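Local coordinates for capsule biosynthesis protein capD (Bacillus anthracis, PDB 3G9K) that is one of the two chains of a transpeptidase that cleaves the poly-gamma-D-glutamate capsule and joins it by an amide bond to peptidoglycan, at residues P102-V105 with A106-Y110; M268-M271 with E272-S275. All blocks are in the same frame, centred on the assembly; numbering follows the deposited sequence.

Interaction 1: P102-V105 with A106-Y110; sequences PGFV and AGMEY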
loop_
_atom_site.group_PDB
_atom_site.type_symbol
_atom_site.label_atom_id
_atom_site.label_comp_id
_atom_site.label_asym_id
_atom_site.label_seq_id
_atom_site.Cartn_x
_atom_site.Cartn_y
_atom_site.Cartn_z
ATOM N N PRO A 102 -16.626 3.682 2.121
ATOM C CA PRO A 102 -15.532 3.323 1.161
ATOM C C PRO A 102 -15.229 4.367 0.114
ATOM O O PRO A 102 -16.179 4.951 -0.463
ATOM C CB PRO A 102 -16.058 2.027 0.530
ATOM C CG PRO A 102 -17.042 1.560 1.436
ATOM C CD PRO A 102 -17.696 2.695 2.066
ATOM N N GLY A 103 -13.924 4.616 -0.103
ATOM C CA GLY A 103 -13.449 5.607 -1.014
ATOM C C GLY A 103 -12.906 5.135 -2.344
ATOM O O GLY A 103 -12.793 5.960 -3.271
ATOM N N PHE A 104 -12.587 3.835 -2.443
ATOM C CA PHE A 104 -11.951 3.244 -3.615
ATOM C C PHE A 104 -12.627 3.633 -4.967
ATOM O O PHE A 104 -11.958 4.165 -5.892
ATOM C CB PHE A 104 -11.971 1.705 -3.456
ATOM C CG PHE A 104 -11.220 0.975 -4.529
ATOM C CD1 PHE A 104 -11.844 0.655 -5.743
ATOM C CD2 PHE A 104 -9.913 0.568 -4.335
ATOM C CE1 PHE A 104 -11.173 -0.022 -6.756
ATOM C CE2 PHE A 104 -9.222 -0.113 -5.349
ATOM C CZ PHE A 104 -9.883 -0.420 -6.559
ATOM N N VAL A 105 -13.922 3.316 -5.097
ATOM C CA VAL A 105 -14.671 3.546 -6.348
ATOM C C VAL A 105 -14.670 5.042 -6.773
ATOM O O VAL A 105 -14.380 5.362 -7.947
ATOM C CB VAL A 105 -16.065 2.927 -6.266
ATOM C CG1 VAL A 105 -16.944 3.338 -7.477
ATOM C CG2 VAL A 105 -15.932 1.401 -6.171
ATOM N N ALA A 106 -14.953 5.931 -5.819
ATOM C CA ALA A 106 -14.858 7.400 -5.999
ATOM C C ALA A 106 -13.438 7.884 -6.354
ATOM O O ALA A 106 -13.271 8.760 -7.234
ATOM C CB ALA A 106 -15.356 8.133 -4.775
ATOM N N GLY A 107 -12.421 7.303 -5.716
ATOM C CA GLY A 107 -11.028 7.591 -6.031
ATOM C C GLY A 107 -10.660 7.299 -7.459
ATOM O O GLY A 107 -10.115 8.151 -8.147
HETATM N N MSE A 108 -10.959 6.065 -7.872
HETATM C CA MSE A 108 -10.647 5.619 -9.227
HETATM C C MSE A 108 -11.378 6.464 -10.270
HETATM O O MSE A 108 -10.781 6.847 -11.293
HETATM C CB MSE A 108 -10.992 4.133 -9.406
HETATM C CG MSE A 108 -10.163 3.166 -8.536
HETATM SE SE MSE A 108 -8.239 3.371 -8.755
HETATM C CE MSE A 108 -7.696 3.823 -6.976
ATOM N N GLU A 109 -12.661 6.800 -10.014
ATOM C CA GLU A 109 -13.382 7.634 -10.968
ATOM C C GLU A 109 -12.807 9.044 -11.057
ATOM O O GLU A 109 -12.688 9.583 -12.160
ATOM C CB GLU A 109 -14.867 7.725 -10.659
ATOM C CG GLU A 109 -15.632 8.595 -11.683
ATOM C CD GLU A 109 -17.108 8.379 -11.577
ATOM O OE1 GLU A 109 -17.579 7.302 -11.990
ATOM O OE2 GLU A 109 -17.776 9.268 -11.047
ATOM N N TYR A 110 -12.491 9.645 -9.914
ATOM C CA TYR A 110 -11.844 10.959 -9.849
ATOM C C TYR A 110 -10.483 10.994 -10.557
ATOM O O TYR A 110 -10.159 11.917 -11.305
ATOM C CB TYR A 110 -11.647 11.407 -8.402
ATOM C CG TYR A 110 -11.081 12.810 -8.301
ATOM C CD1 TYR A 110 -9.724 13.056 -8.528
ATOM C CD2 TYR A 110 -11.917 13.907 -8.031
ATOM C CE1 TYR A 110 -9.221 14.334 -8.490
ATOM C CE2 TYR A 110 -11.409 15.202 -7.981
ATOM C CZ TYR A 110 -10.076 15.396 -8.213
ATOM O OH TYR A 110 -9.566 16.673 -8.176
#

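Interaction 2: M268-M271 with E272-S275; sequences MSKM and EEIS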
loop_
_atom_site.group_PDB
_atom_site.type_symbol
_atom_site.label_atom_id
_atom_site.label_comp_id
_atom_site.label_asym_id
_atom_site.label_seq_id
_atom_site.Cartn_x
_atom_site.Cartn_y
_atom_site.Cartn_z
HETATM N N MSE A 268 20.406 -1.853 14.935
HETATM C CA MSE A 268 19.039 -1.985 15.442
HETATM C C MSE A 268 18.726 -0.946 16.505
HETATM O O MSE A 268 17.682 -0.290 16.451
HETATM C CB MSE A 268 18.779 -3.391 15.988
HETATM C CG MSE A 268 18.693 -4.458 14.922
HETATM SE SE MSE A 268 18.425 -6.244 15.629
HETATM C CE MSE A 268 16.703 -6.015 16.462
ATOM N N SER A 269 19.646 -0.799 17.414
ATOM C CA SER A 269 19.423 0.145 18.489
ATOM C C SER A 269 19.316 1.584 17.958
ATOM O O SER A 269 18.447 2.330 18.387
ATOM C CB SER A 269 20.511 0.018 19.565
ATOM O OG SER A 269 20.271 0.955 20.598
ATOM N N LYS A 270 20.156 1.931 17.004
ATOM C CA LYS A 270 20.161 3.266 16.438
ATOM C C LYS A 270 18.897 3.525 15.611
ATOM O O LYS A 270 18.487 4.625 15.445
ATOM C CB LYS A 270 21.418 3.484 15.604
ATOM C CG LYS A 270 22.667 3.866 16.408
ATOM C CD LYS A 270 23.860 4.110 15.528
ATOM C CE LYS A 270 24.990 4.873 16.233
ATOM N NZ LYS A 270 26.088 5.277 15.345
HETATM N N MSE A 271 18.351 2.453 14.973
HETATM C CA MSE A 271 17.102 2.542 14.214
HETATM C C MSE A 271 15.915 2.692 15.161
HETATM O O MSE A 271 14.967 3.430 14.865
HETATM C CB MSE A 271 16.914 1.325 13.296
HETATM C CG MSE A 271 17.638 1.424 11.955
HETATM SE SE MSE A 271 17.126 3.019 10.926
HETATM C CE MSE A 271 18.307 2.756 9.414
ATOM N N GLU A 272 16.022 2.062 16.362
ATOM C CA GLU A 272 14.954 2.154 17.311
ATOM C C GLU A 272 14.860 3.563 17.773
ATOM O O GLU A 272 13.811 4.053 18.030
ATOM C CB GLU A 272 15.219 1.283 18.519
ATOM C CG GLU A 272 14.086 1.202 19.509
ATOM C CD GLU A 272 14.007 2.363 20.493
ATOM O OE1 GLU A 272 15.035 2.930 20.827
ATOM O OE2 GLU A 272 12.903 2.694 20.916
ATOM N N GLU A 273 15.996 4.193 17.908
ATOM C CA GLU A 273 16.039 5.555 18.411
ATOM C C GLU A 273 15.400 6.503 17.395
ATOM O O GLU A 273 14.531 7.289 17.752
ATOM C CB GLU A 273 17.487 5.959 18.738
ATOM C CG GLU A 273 18.121 5.131 19.873
ATOM C CD GLU A 273 19.656 5.220 19.901
ATOM O OE1 GLU A 273 20.200 6.306 19.606
ATOM O OE2 GLU A 273 20.319 4.206 20.228
ATOM N N ILE A 274 15.812 6.382 16.128
ATOM C CA ILE A 274 15.303 7.228 15.029
ATOM C C ILE A 274 13.788 7.091 14.848
ATOM O O ILE A 274 13.095 8.086 14.615
ATOM C CB ILE A 274 16.029 6.909 13.688
ATOM C CG1 ILE A 274 17.491 7.365 13.744
ATOM C CG2 ILE A 274 15.327 7.587 12.502
ATOM C CD1 ILE A 274 18.378 6.812 12.644
ATOM N N SER A 275 13.273 5.863 14.969
ATOM C CA SER A 275 11.848 5.623 14.800
ATOM C C SER A 275 11.011 6.167 15.960
ATOM O O SER A 275 9.953 6.716 15.734
ATOM C CB SER A 275 11.545 4.140 14.568
ATOM O OG SER A 275 12.033 3.340 15.613
#

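Interaction 1: P102-V105 with A106-Y110
M108 lays its side chain over one face of the F104 ring, a Met-aromatic contact between residues i and i+4 in the first turns of helix 104-115. M108 is a selenomethionine. Its CB lies 3.6 Å from the carbonyl O of F104. From there CG turns back beside the backbone N of M108 (chi1 -64°), 3.3 Å from F104 O, which brings it over the ring, 3.8 Å from CE1 of F104 and offset toward the rim, as a CH-pi contact. A bend at chi2 carries SE above the same ring, at the longer distance of 5.0 Å from its centroid; chi3 turns only the terminal CE, where the chain ends. F104 meets it by swinging CG anti to its own N (chi1 -174°), and Y53 of helix 44-58 makes an edge-to-face contact with this phenyl group. S52 and Y53 also touch M108, so the pair is buried against helix 44-58.

Three i to i+4 backbone bonds run alongside. G103, just ahead of the helix, accepts the first, from G107 N to G103 O at 2.8 Å, and M108 N follows with a bond to F104 O. On another side of the turn V105 packs on F193 and Y194 of helix 191-194, while E109 OE1 accepts a bond from A190 N. The next rung joins E109 N to V105 O at 3.0 Å.

Interaction 2: M268-M271 with E272-S275
S269 places OG anti to its backbone N (chi1 180°), and E273, four residues on, folds CG back beside its own N (chi1 -64°) before running out extended; the hydroxyl and carboxylate thereby meet on one flank of helix 264-284. Such i to i+4 contacts line this long helix of the gamma-glutamyltransferase-family chain where it borders the other CapD chain. The bond from S269 OG to E273 OE2 is weak, at 3.3 Å. The glutamate runs back along the helix past the carbonyl of S269, whose O is 3.2 Å from E273 CG. K133 of the other CapD chain reaches the same two groups, with a weak hydrogen bond to S269 OG and a long, weak ion pair to E273 OE2; its positive charge would be expected to favour an ionised carboxylate.

Along the backbone, E272 N, E273 N, I274 N and S275 N bond to the carbonyls of M268, S269, K270 and M271; the bond from I274 N to K270 O is rather long at 3.3 Å. On the apolar flank I274 sends CG1 and CD1 past this carbonyl, with CD1 3.6 Å from K270 O. The selenium of M271, a selenomethionine, touches the same methyl loosely, SE to CD1 being 4.3 Å. S275 OG lies 3.0 Å from M271 O and 3.1 Å from E272 O, and its single proton could go to either.

K270 NZ forms a salt bridge with D260, and E272 OE1 one with R276, the residue after S275 on the same helix. F109 of the other CapD chain packs on M268 and M271, and its F111 on E272. M271 meets A252, I274 meets L251 and A252, and S275 meets M248, so helix 264-284 packs against helix 242-254.

Interactions 1 and 2 are separate one-turn contacts, one in helix 104-115 and one in helix 264-284, lying on opposite sides of the chain's centre. Their centres are about 37 Å apart and their nearest atoms about 29 Å, so neither touches the other. The centre of interaction 1 lies about 11 Å from the centre of the chain, packed among helices 44-58 and 191-194; that of interaction 2 lies about 28 Å from the chain's centre, beside helix 242-254. Both contain a selenomethionine that meets an apolar side chain, and both lie near the second CapD chain that completes the enzyme, with 268-275 the more extensively contacted. Both belong to the gamma-glutamyltranspeptidase family region of the NTN clan.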